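Local coordinates for glycoside hydrolase family 16 protein (Akkermansia muciniphila, PDB 6T2N), which probably acts as an endo-beta-galactosidase of glycoside hydrolase family 16, an O-glycanase that cuts within the glycan chains of mucin to start their breakdown, at residues W56-N61 with A67-P72; L148-K153 with P162-L167; D222-Y227 with L295-R300. All blocks are in the same frame, centred on the assembly; numbering follows the deposited sequence.

How the contacts relate
The three contacts follow one another along the chain and share the beta-sandwich (jelly-roll) framework of family 16. Contact 2 spans the two sheets, setting strand 146-153 against strand 160-168. Contact 3 stays on the sheet of strand 146-153, where strands 225-231 and 292-302 flank it, its centre about 8 Å from that of contact 2. Contact 1, centred about 13 Å from contact 2 and 14 Å from contact 3, also joins the sheets, strand 57-58 lying beside 292-302 in one and 71-72 beside 127-136 in the other. Contacts 1 and 3 touch through a salt bridge from E59 to R300 and share the calcium ion, tying the chain's N-terminal part to strand 292-302.

Contact 1 (W56-N61 with A67-P72); sequences WGDEFN and AKKWKP. With CA (calcium ion), chain C.
W56, F60 and W70 form an aromatic cluster in the beta-sandwich, where the indole of W70 reaches V299 of one sheet and L269 and L271 of the other. Among the rings, W56 and W70 make an edge-to-face pair with planes at 63°: CH2 of W56 lies over one face of W70, toward its rim, 4.0 Å from W70 CZ2. W56 has its CG anti to the backbone N (chi1 -170°), and although its CB does not point at W70, the far end of the indole does approach it. F60 meets the same indole obliquely, its CZ 3.6 Å from W70 CZ2. K69 runs extended past W56, its CD over one face of that indole, while its own carbonyl O lies at the ring edge, 3.8 Å from W56 CZ2.

Of the polar contacts, the first is at D58. W70 NE1 donates to D58 OD2 (2.8 Å, 152° at the hydrogen), with the acceptor close to the indole plane but NE1 well above the carboxylate plane. An alanine in place of W70 would probably leave D58 OD2 without this donor and open a gap between W56 and F60. K69 NZ ends beside G57 O, although that bond is modelled doubtfully short. D58 OD1 closes an Asx turn by accepting from F60 N at 2.9 Å. Between these two residues, E59 O binds the calcium ion at 2.3 Å.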
loop_
_atom_site.group_PDB
_atom_site.type_symbol
_atom_site.label_atom_id
_atom_site.label_comp_id
_atom_site.label_asym_id
_atom_site.label_seq_id
_atom_site.Cartn_x
_atom_site.Cartn_y
_atom_site.Cartn_z
ATOM N N TRP A 56 8.818 6.036 -13.618
ATOM C CA TRP A 56 8.683 6.767 -12.332
ATOM C C TRP A 56 9.254 5.927 -11.196
ATOM O O TRP A 56 9.208 4.676 -11.286
ATOM C CB TRP A 56 7.212 7.126 -12.097
ATOM C CG TRP A 56 6.900 8.062 -10.967
ATOM C CD1 TRP A 56 6.641 9.400 -11.055
ATOM C CD2 TRP A 56 6.690 7.714 -9.585
ATOM N NE1 TRP A 56 6.323 9.915 -9.827
ATOM C CE2 TRP A 56 6.328 8.899 -8.912
ATOM C CE3 TRP A 56 6.752 6.518 -8.865
ATOM C CZ2 TRP A 56 6.035 8.913 -7.557
ATOM C CZ3 TRP A 56 6.459 6.528 -7.527
ATOM C CH2 TRP A 56 6.098 7.713 -6.887
ATOM N N GLY A 57 9.802 6.609 -10.185
ATOM C CA GLY A 57 10.277 5.957 -8.955
ATOM C C GLY A 57 11.226 6.809 -8.114
ATOM O O GLY A 57 11.229 8.078 -8.146
ATOM N N ASP A 58 11.968 6.115 -7.274
ATOM C CA ASP A 58 12.652 6.744 -6.118
ATOM C C ASP A 58 13.578 5.674 -5.554
ATOM O O ASP A 58 13.109 4.533 -5.277
ATOM C CB ASP A 58 11.674 7.327 -5.082
ATOM C CG ASP A 58 12.185 8.559 -4.338
ATOM O OD1 ASP A 58 13.415 8.600 -4.034
ATOM O OD2 ASP A 58 11.347 9.478 -4.082
ATOM N N GLU A 59 14.860 6.017 -5.506
ATOM C CA GLU A 59 15.888 5.156 -4.899
ATOM C C GLU A 59 16.140 5.721 -3.510
ATOM O O GLU A 59 16.762 5.018 -2.730
ATOM C CB GLU A 59 17.062 5.058 -5.866
ATOM C CG GLU A 59 16.582 4.787 -7.289
ATOM C CD GLU A 59 15.701 3.487 -7.375
ATOM O OE1 GLU A 59 16.355 2.448 -7.063
ATOM O OE2 GLU A 59 14.527 3.503 -7.903
ATOM N N PHE A 60 15.559 6.887 -3.206
ATOM C CA PHE A 60 15.609 7.524 -1.870
ATOM C C PHE A 60 17.053 7.764 -1.490
ATOM O O PHE A 60 17.494 7.210 -0.481
ATOM C CB PHE A 60 14.999 6.607 -0.815
ATOM C CG PHE A 60 13.526 6.390 -1.039
ATOM C CD1 PHE A 60 12.650 7.474 -1.003
ATOM C CD2 PHE A 60 13.027 5.122 -1.330
ATOM C CE1 PHE A 60 11.298 7.285 -1.247
ATOM C CE2 PHE A 60 11.676 4.938 -1.557
ATOM C CZ PHE A 60 10.822 6.020 -1.509
ATOM N N ASN A 61 17.766 8.486 -2.341
ATOM C CA ASN A 61 19.186 8.846 -2.116
ATOM C C ASN A 61 19.266 10.315 -1.740
ATOM O O ASN A 61 20.364 10.764 -1.442
ATOM C CB ASN A 61 20.026 8.577 -3.358
ATOM C CG ASN A 61 20.218 7.091 -3.523
ATOM O OD1 ASN A 61 20.447 6.410 -2.520
ATOM N ND2 ASN A 61 20.039 6.592 -4.742
ATOM N N ALA A 67 8.853 15.861 -2.016
ATOM C CA ALA A 67 7.439 16.230 -1.720
ATOM C C ALA A 67 6.577 16.245 -2.985
ATOM O O ALA A 67 5.320 16.333 -2.871
ATOM C CB ALA A 67 7.362 17.578 -1.051
ATOM N N LYS A 68 7.231 16.237 -4.143
ATOM C CA LYS A 68 6.585 16.153 -5.468
ATOM C C LYS A 68 6.408 14.659 -5.783
ATOM O O LYS A 68 5.719 14.370 -6.752
ATOM C CB LYS A 68 7.422 16.918 -6.502
ATOM C CG LYS A 68 8.393 16.013 -7.255
ATOM C CD LYS A 68 9.661 16.596 -7.897
ATOM C CE LYS A 68 10.344 15.508 -8.718
ATOM N NZ LYS A 68 11.775 15.768 -8.974
ATOM N N LYS A 69 6.948 13.747 -4.970
ATOM C CA LYS A 69 6.726 12.281 -5.138
ATOM C C LYS A 69 5.922 11.603 -3.997
ATOM O O LYS A 69 5.200 10.608 -4.278
ATOM C CB LYS A 69 8.090 11.618 -5.302
ATOM C CG LYS A 69 8.555 11.624 -6.734
ATOM C CD LYS A 69 9.766 10.782 -6.962
ATOM C CE LYS A 69 10.496 11.242 -8.198
ATOM N NZ LYS A 69 11.681 10.400 -8.441
ATOM N N TRP A 70 6.074 12.052 -2.753
ATOM C CA TRP A 70 5.412 11.454 -1.574
ATOM C C TRP A 70 4.820 12.549 -0.700
ATOM O O TRP A 70 5.389 13.641 -0.659
ATOM C CB TRP A 70 6.402 10.626 -0.787
ATOM C CG TRP A 70 7.217 9.713 -1.636
ATOM C CD1 TRP A 70 8.481 9.936 -2.101
ATOM C CD2 TRP A 70 6.825 8.424 -2.119
ATOM N NE1 TRP A 70 8.923 8.854 -2.804
ATOM C CE2 TRP A 70 7.919 7.916 -2.854
ATOM C CE3 TRP A 70 5.659 7.652 -2.011
ATOM C CZ2 TRP A 70 7.871 6.676 -3.498
ATOM C CZ3 TRP A 70 5.631 6.412 -2.615
ATOM C CH2 TRP A 70 6.729 5.928 -3.338
ATOM N N LYS A 71 3.711 12.251 -0.034
ATOM C CA LYS A 71 3.127 13.131 0.992
ATOM C C LYS A 71 2.821 12.262 2.186
ATOM O O LYS A 71 2.587 11.076 2.035
ATOM C CB LYS A 71 1.955 13.945 0.460
ATOM C CG LYS A 71 2.419 15.006 -0.516
ATOM C CD LYS A 71 1.308 15.944 -0.912
ATOM C CE LYS A 71 1.663 16.808 -2.109
ATOM N NZ LYS A 71 2.594 17.902 -1.737
ATOM N N PRO A 72 2.978 12.825 3.401
ATOM C CA PRO A 72 2.700 12.097 4.628
ATOM C C PRO A 72 1.177 12.021 4.735
ATOM O O PRO A 72 0.522 12.994 4.438
ATOM C CB PRO A 72 3.318 13.007 5.728
ATOM C CG PRO A 72 3.161 14.387 5.169
ATOM C CD PRO A 72 3.448 14.198 3.693
HETATM CA CA CA C . 17.772 2.960 -2.302
#

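Contact 2 (L148-K153 with P162-L167); sequences LEVRAK and PAIWLL
The strands bearing L148, V150 and A152 on one side and I164 and L166 on the other run antiparallel at 175°, their axes 9.8 Å apart, and no hydrogen bond joins them, as befits strands packed face to face across a beta-sandwich. They approach most closely in the middle, where V150 CA and I164 CA are 8.0 Å apart.

The contact is wholly apolar and buried. V150 and I164 pass alongside each other, pointing opposite ways, with V150 CG1 3.8 Å from I164 CD1. I164 CD1 also lies 4.3 Å from A152 CB, so the end of I164 bridges two residues of the facing strand. I164 has its CG1 anti to the carbonyl carbon and a nearly extended chi2 of 157°, which carries CD1 outward to them. L148 and L166 instead meet tip to tip, CD2 against CD2 at 3.8 Å.

Strand 146-153 lies between strands 225-231 and 292-302 in its sheet, and these add Y227 beside I164, M229 beside L148 and F294 beside A152. On the other side strand 160-168 pairs with strand 267-275, whose L269 packs against L166, and with strands 179-181 and 183-184 in the second sheet.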
loop_
_atom_site.group_PDB
_atom_site.type_symbol
_atom_site.label_atom_id
_atom_site.label_comp_id
_atom_site.label_asym_id
_atom_site.label_seq_id
_atom_site.Cartn_x
_atom_site.Cartn_y
_atom_site.Cartn_z
ATOM N N LEU A 148 5.390 -2.625 -11.220
ATOM C CA LEU A 148 5.719 -1.798 -10.047
ATOM C C LEU A 148 6.517 -2.641 -9.081
ATOM O O LEU A 148 5.946 -3.646 -8.590
ATOM C CB LEU A 148 4.439 -1.336 -9.378
ATOM C CG LEU A 148 4.667 -0.409 -8.193
ATOM C CD1 LEU A 148 5.562 0.791 -8.556
ATOM C CD2 LEU A 148 3.309 0.030 -7.673
ATOM N N GLU A 149 7.774 -2.239 -8.881
ATOM C CA GLU A 149 8.787 -2.984 -8.107
ATOM C C GLU A 149 8.990 -2.211 -6.816
ATOM O O GLU A 149 9.278 -0.998 -6.905
ATOM C CB GLU A 149 10.115 -3.052 -8.850
ATOM C CG GLU A 149 10.071 -3.817 -10.148
ATOM C CD GLU A 149 11.440 -4.040 -10.762
ATOM O OE1 GLU A 149 12.445 -3.568 -10.150
ATOM O OE2 GLU A 149 11.502 -4.714 -11.831
ATOM N N VAL A 150 8.824 -2.870 -5.674
ATOM C CA VAL A 150 9.060 -2.227 -4.358
ATOM C C VAL A 150 9.909 -3.176 -3.523
ATOM O O VAL A 150 9.453 -4.298 -3.198
ATOM C CB VAL A 150 7.761 -1.806 -3.643
ATOM C CG1 VAL A 150 8.080 -1.211 -2.266
ATOM C CG2 VAL A 150 6.961 -0.805 -4.481
ATOM N N ARG A 151 11.115 -2.705 -3.203
ATOM C CA ARG A 151 12.097 -3.467 -2.395
ATOM C C ARG A 151 12.125 -2.929 -0.969
ATOM O O ARG A 151 12.335 -1.692 -0.835
ATOM C CB ARG A 151 13.498 -3.395 -2.978
ATOM C CG ARG A 151 14.388 -4.417 -2.295
ATOM C CD ARG A 151 15.171 -5.310 -3.233
ATOM N NE ARG A 151 16.090 -6.164 -2.490
ATOM C CZ ARG A 151 17.160 -5.696 -1.847
ATOM N NH1 ARG A 151 17.424 -4.395 -1.815
ATOM N NH2 ARG A 151 17.949 -6.523 -1.195
ATOM N N ALA A 152 11.911 -3.820 0.025
ATOM C CA ALA A 152 11.653 -3.435 1.434
ATOM C C ALA A 152 12.017 -4.538 2.444
ATOM O O ALA A 152 11.668 -5.744 2.257
ATOM C CB ALA A 152 10.204 -3.020 1.575
ATOM N N LYS A 153 12.638 -4.107 3.540
ATOM C CA LYS A 153 12.832 -4.920 4.761
ATOM C C LYS A 153 11.733 -4.561 5.758
ATOM O O LYS A 153 11.420 -3.381 5.875
ATOM C CB LYS A 153 14.182 -4.636 5.407
ATOM C CG LYS A 153 14.689 -5.823 6.208
ATOM C CD LYS A 153 16.108 -5.710 6.739
ATOM C CE LYS A 153 16.065 -5.585 8.247
ATOM N NZ LYS A 153 17.420 -5.530 8.827
ATOM N N PRO A 162 3.183 -3.654 8.565
ATOM C CA PRO A 162 3.743 -3.000 7.402
ATOM C C PRO A 162 2.866 -3.400 6.222
ATOM O O PRO A 162 2.368 -4.527 6.194
ATOM C CB PRO A 162 5.175 -3.558 7.298
ATOM C CG PRO A 162 5.176 -4.860 8.130
ATOM C CD PRO A 162 3.919 -4.856 8.974
ATOM N N ALA A 163 2.744 -2.490 5.268
ATOM C CA ALA A 163 1.895 -2.665 4.081
ATOM C C ALA A 163 2.474 -1.860 2.924
ATOM O O ALA A 163 2.875 -0.716 3.148
ATOM C CB ALA A 163 0.503 -2.235 4.397
ATOM N N ILE A 164 2.525 -2.485 1.750
ATOM C CA ILE A 164 2.640 -1.838 0.418
ATOM C C ILE A 164 1.306 -2.057 -0.284
ATOM O O ILE A 164 0.961 -3.206 -0.511
ATOM C CB ILE A 164 3.806 -2.482 -0.332
ATOM C CG1 ILE A 164 5.078 -2.328 0.493
ATOM C CG2 ILE A 164 3.954 -1.973 -1.756
ATOM C CD1 ILE A 164 6.114 -3.368 0.145
ATOM N N TRP A 165 0.587 -0.991 -0.616
ATOM C CA TRP A 165 -0.745 -1.162 -1.224
ATOM C C TRP A 165 -1.221 0.077 -1.990
ATOM O O TRP A 165 -0.676 1.152 -1.811
ATOM C CB TRP A 165 -1.686 -1.620 -0.135
ATOM C CG TRP A 165 -1.819 -0.632 0.957
ATOM C CD1 TRP A 165 -0.848 -0.240 1.815
ATOM C CD2 TRP A 165 -3.003 0.082 1.333
ATOM N NE1 TRP A 165 -1.347 0.691 2.671
ATOM C CE2 TRP A 165 -2.664 0.900 2.411
ATOM C CE3 TRP A 165 -4.314 0.126 0.856
ATOM C CZ2 TRP A 165 -3.574 1.745 3.023
ATOM C CZ3 TRP A 165 -5.216 0.953 1.473
ATOM C CH2 TRP A 165 -4.848 1.750 2.547
ATOM N N LEU A 166 -2.139 -0.160 -2.925
ATOM C CA LEU A 166 -2.716 0.824 -3.880
ATOM C C LEU A 166 -4.253 0.766 -3.823
ATOM O O LEU A 166 -4.801 -0.317 -3.646
ATOM C CB LEU A 166 -2.234 0.482 -5.289
ATOM C CG LEU A 166 -0.721 0.333 -5.455
ATOM C CD1 LEU A 166 -0.248 -1.120 -5.341
ATOM C CD2 LEU A 166 -0.276 0.929 -6.773
ATOM N N LEU A 167 -4.874 1.940 -3.912
ATOM C CA LEU A 167 -6.332 2.218 -3.949
ATOM C C LEU A 167 -6.635 2.884 -5.292
ATOM O O LEU A 167 -5.836 3.780 -5.682
ATOM C CB LEU A 167 -6.706 3.200 -2.834
ATOM C CG LEU A 167 -6.794 2.641 -1.414
ATOM C CD1 LEU A 167 -6.769 3.765 -0.365
ATOM C CD2 LEU A 167 -8.027 1.766 -1.258
#

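Contact 3 (D222-Y227 with L295-R300); sequences DDFHTY and LIDYVR. With CA (calcium ion), chain C.
F224 and D297 meet across strand 146-153 on the antiparallel sheet of the sandwich, at a classic beta bulge where D297 and Y298 both face R151. F224 lies in the loop leading into strand 225-231, its CG anti to the carbonyl carbon (chi1 -83°), which brings the ring obliquely against L295 and D297. Starting at the base, CB packs beside the guanidinium group of R151. Further out, CD2 comes to 3.8 Å from D297 CB. The next atom, CE2, is nearer still to that same CB, at 3.5 Å, and also borders L295 O at 3.8 Å. At the tip, CZ rests 3.9 Å from L295 CB. D297 turns its CB to the ring, while its CG, anti to the backbone N (chi1 -167°), carries OD1 to the calcium ion; ring and carboxylate planes are 68° apart.

Farther along, T226 and Y298 approach only loosely, T226 OG1 and Y298 OH being 4.0 Å apart without a hydrogen bond. The Y298 ring carries the guanidinium of R300 over its centre, and R300 in turn forms a salt bridge with E59. G98 and E59 supply the other calcium ligands, and D297 grips the ion twice, through its backbone O at 2.6 Å and its side-chain OD1 at 2.7 Å.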
loop_
_atom_site.group_PDB
_atom_site.type_symbol
_atom_site.label_atom_id
_atom_site.label_comp_id
_atom_site.label_asym_id
_atom_site.label_seq_id
_atom_site.Cartn_x
_atom_site.Cartn_y
_atom_site.Cartn_z
ATOM N N ASP A 222 14.706 -10.776 8.235
ATOM C CA ASP A 222 16.189 -10.673 8.084
ATOM C C ASP A 222 16.542 -9.809 6.858
ATOM O O ASP A 222 17.089 -8.697 7.064
ATOM C CB ASP A 222 16.902 -12.028 8.018
ATOM C CG ASP A 222 16.751 -12.878 9.271
ATOM O OD1 ASP A 222 15.948 -12.498 10.181
ATOM O OD2 ASP A 222 17.420 -13.929 9.318
ATOM N N ASP A 223 16.230 -10.264 5.634
ATOM C CA ASP A 223 16.639 -9.544 4.397
ATOM C C ASP A 223 15.499 -8.738 3.777
ATOM O O ASP A 223 14.313 -8.890 4.154
ATOM C CB ASP A 223 17.166 -10.463 3.310
ATOM C CG ASP A 223 18.311 -11.318 3.786
ATOM O OD1 ASP A 223 19.240 -10.794 4.435
ATOM O OD2 ASP A 223 18.249 -12.497 3.519
ATOM N N PHE A 224 15.929 -7.853 2.888
ATOM C CA PHE A 224 15.102 -7.102 1.926
ATOM C C PHE A 224 14.539 -8.100 0.904
ATOM O O PHE A 224 15.231 -9.049 0.466
ATOM C CB PHE A 224 15.966 -6.055 1.207
ATOM C CG PHE A 224 16.195 -4.731 1.898
ATOM C CD1 PHE A 224 17.202 -4.575 2.838
ATOM C CD2 PHE A 224 15.420 -3.628 1.573
ATOM C CE1 PHE A 224 17.414 -3.350 3.450
ATOM C CE2 PHE A 224 15.616 -2.405 2.201
ATOM C CZ PHE A 224 16.621 -2.263 3.135
ATOM N N HIS A 225 13.302 -7.864 0.492
ATOM C CA HIS A 225 12.607 -8.626 -0.558
ATOM C C HIS A 225 11.915 -7.656 -1.494
ATOM O O HIS A 225 11.400 -6.643 -1.010
ATOM C CB HIS A 225 11.634 -9.551 0.107
ATOM C CG HIS A 225 12.312 -10.589 0.917
ATOM N ND1 HIS A 225 12.404 -10.489 2.280
ATOM C CD2 HIS A 225 12.876 -11.758 0.569
ATOM C CE1 HIS A 225 13.025 -11.550 2.753
ATOM N NE2 HIS A 225 13.307 -12.348 1.715
ATOM N N THR A 226 11.933 -7.960 -2.794
ATOM C CA THR A 226 11.261 -7.164 -3.850
ATOM C C THR A 226 9.823 -7.650 -4.024
ATOM O O THR A 226 9.599 -8.885 -4.179
ATOM C CB THR A 226 11.992 -7.276 -5.173
ATOM O OG1 THR A 226 13.398 -7.234 -4.929
ATOM C CG2 THR A 226 11.539 -6.174 -6.096
ATOM N N TYR A 227 8.886 -6.716 -3.930
ATOM C CA TYR A 227 7.432 -6.956 -4.068
ATOM C C TYR A 227 7.069 -6.399 -5.440
ATOM O O TYR A 227 7.427 -5.285 -5.726
ATOM C CB TYR A 227 6.699 -6.342 -2.870
ATOM C CG TYR A 227 7.066 -6.940 -1.533
ATOM C CD1 TYR A 227 6.526 -8.134 -1.089
ATOM C CD2 TYR A 227 7.992 -6.325 -0.707
ATOM C CE1 TYR A 227 6.879 -8.700 0.131
ATOM C CE2 TYR A 227 8.367 -6.881 0.513
ATOM C CZ TYR A 227 7.810 -8.076 0.947
ATOM O OH TYR A 227 8.185 -8.613 2.154
ATOM N N LEU A 295 11.854 -0.266 6.154
ATOM C CA LEU A 295 12.821 0.305 5.199
ATOM C C LEU A 295 12.359 -0.015 3.787
ATOM O O LEU A 295 12.183 -1.230 3.480
ATOM C CB LEU A 295 14.189 -0.309 5.486
ATOM C CG LEU A 295 14.665 -0.105 6.921
ATOM C CD1 LEU A 295 16.037 -0.691 7.124
ATOM C CD2 LEU A 295 14.652 1.374 7.286
ATOM N N ILE A 296 12.176 1.007 2.952
ATOM C CA ILE A 296 11.924 0.785 1.495
ATOM C C ILE A 296 13.205 1.165 0.760
ATOM O O ILE A 296 13.535 2.381 0.719
ATOM C CB ILE A 296 10.721 1.599 0.982
ATOM C CG1 ILE A 296 9.414 1.132 1.601
ATOM C CG2 ILE A 296 10.662 1.554 -0.517
ATOM C CD1 ILE A 296 9.023 1.924 2.799
ATOM N N ASP A 297 13.909 0.190 0.201
ATOM C CA ASP A 297 15.108 0.531 -0.604
ATOM C C ASP A 297 14.658 1.300 -1.862
ATOM O O ASP A 297 15.233 2.331 -2.156
ATOM C CB ASP A 297 15.998 -0.687 -0.838
ATOM C CG ASP A 297 17.369 -0.328 -1.376
ATOM O OD1 ASP A 297 18.007 0.638 -0.875
ATOM O OD2 ASP A 297 17.802 -1.026 -2.276
ATOM N N TYR A 298 13.675 0.846 -2.616
ATOM C CA TYR A 298 13.285 1.591 -3.835
ATOM C C TYR A 298 11.842 1.307 -4.267
ATOM O O TYR A 298 11.187 0.315 -3.846
ATOM C CB TYR A 298 14.276 1.336 -4.974
ATOM C CG TYR A 298 14.422 -0.091 -5.422
ATOM C CD1 TYR A 298 13.400 -0.759 -6.093
ATOM C CD2 TYR A 298 15.605 -0.776 -5.213
ATOM C CE1 TYR A 298 13.557 -2.070 -6.530
ATOM C CE2 TYR A 298 15.781 -2.081 -5.653
ATOM C CZ TYR A 298 14.757 -2.728 -6.313
ATOM O OH TYR A 298 14.940 -4.012 -6.695
ATOM N N VAL A 299 11.362 2.240 -5.079
ATOM C CA VAL A 299 10.081 2.146 -5.820
ATOM C C VAL A 299 10.394 2.468 -7.274
ATOM O O VAL A 299 10.907 3.567 -7.524
ATOM C CB VAL A 299 9.034 3.088 -5.210
ATOM C CG1 VAL A 299 7.741 3.104 -6.025
ATOM C CG2 VAL A 299 8.788 2.730 -3.748
ATOM N N ARG A 300 10.180 1.501 -8.169
ATOM C CA ARG A 300 10.383 1.634 -9.635
ATOM C C ARG A 300 9.146 1.146 -10.367
ATOM O O ARG A 300 8.778 -0.052 -10.192
ATOM C CB ARG A 300 11.561 0.780 -10.060
ATOM C CG ARG A 300 12.787 1.076 -9.222
ATOM C CD ARG A 300 13.906 0.171 -9.653
ATOM N NE ARG A 300 15.145 0.475 -8.962
ATOM C CZ ARG A 300 16.097 -0.411 -8.751
ATOM N NH1 ARG A 300 15.961 -1.659 -9.146
ATOM N NH2 ARG A 300 17.201 -0.063 -8.145
HETATM CA CA CA C . 17.772 2.960 -2.302
#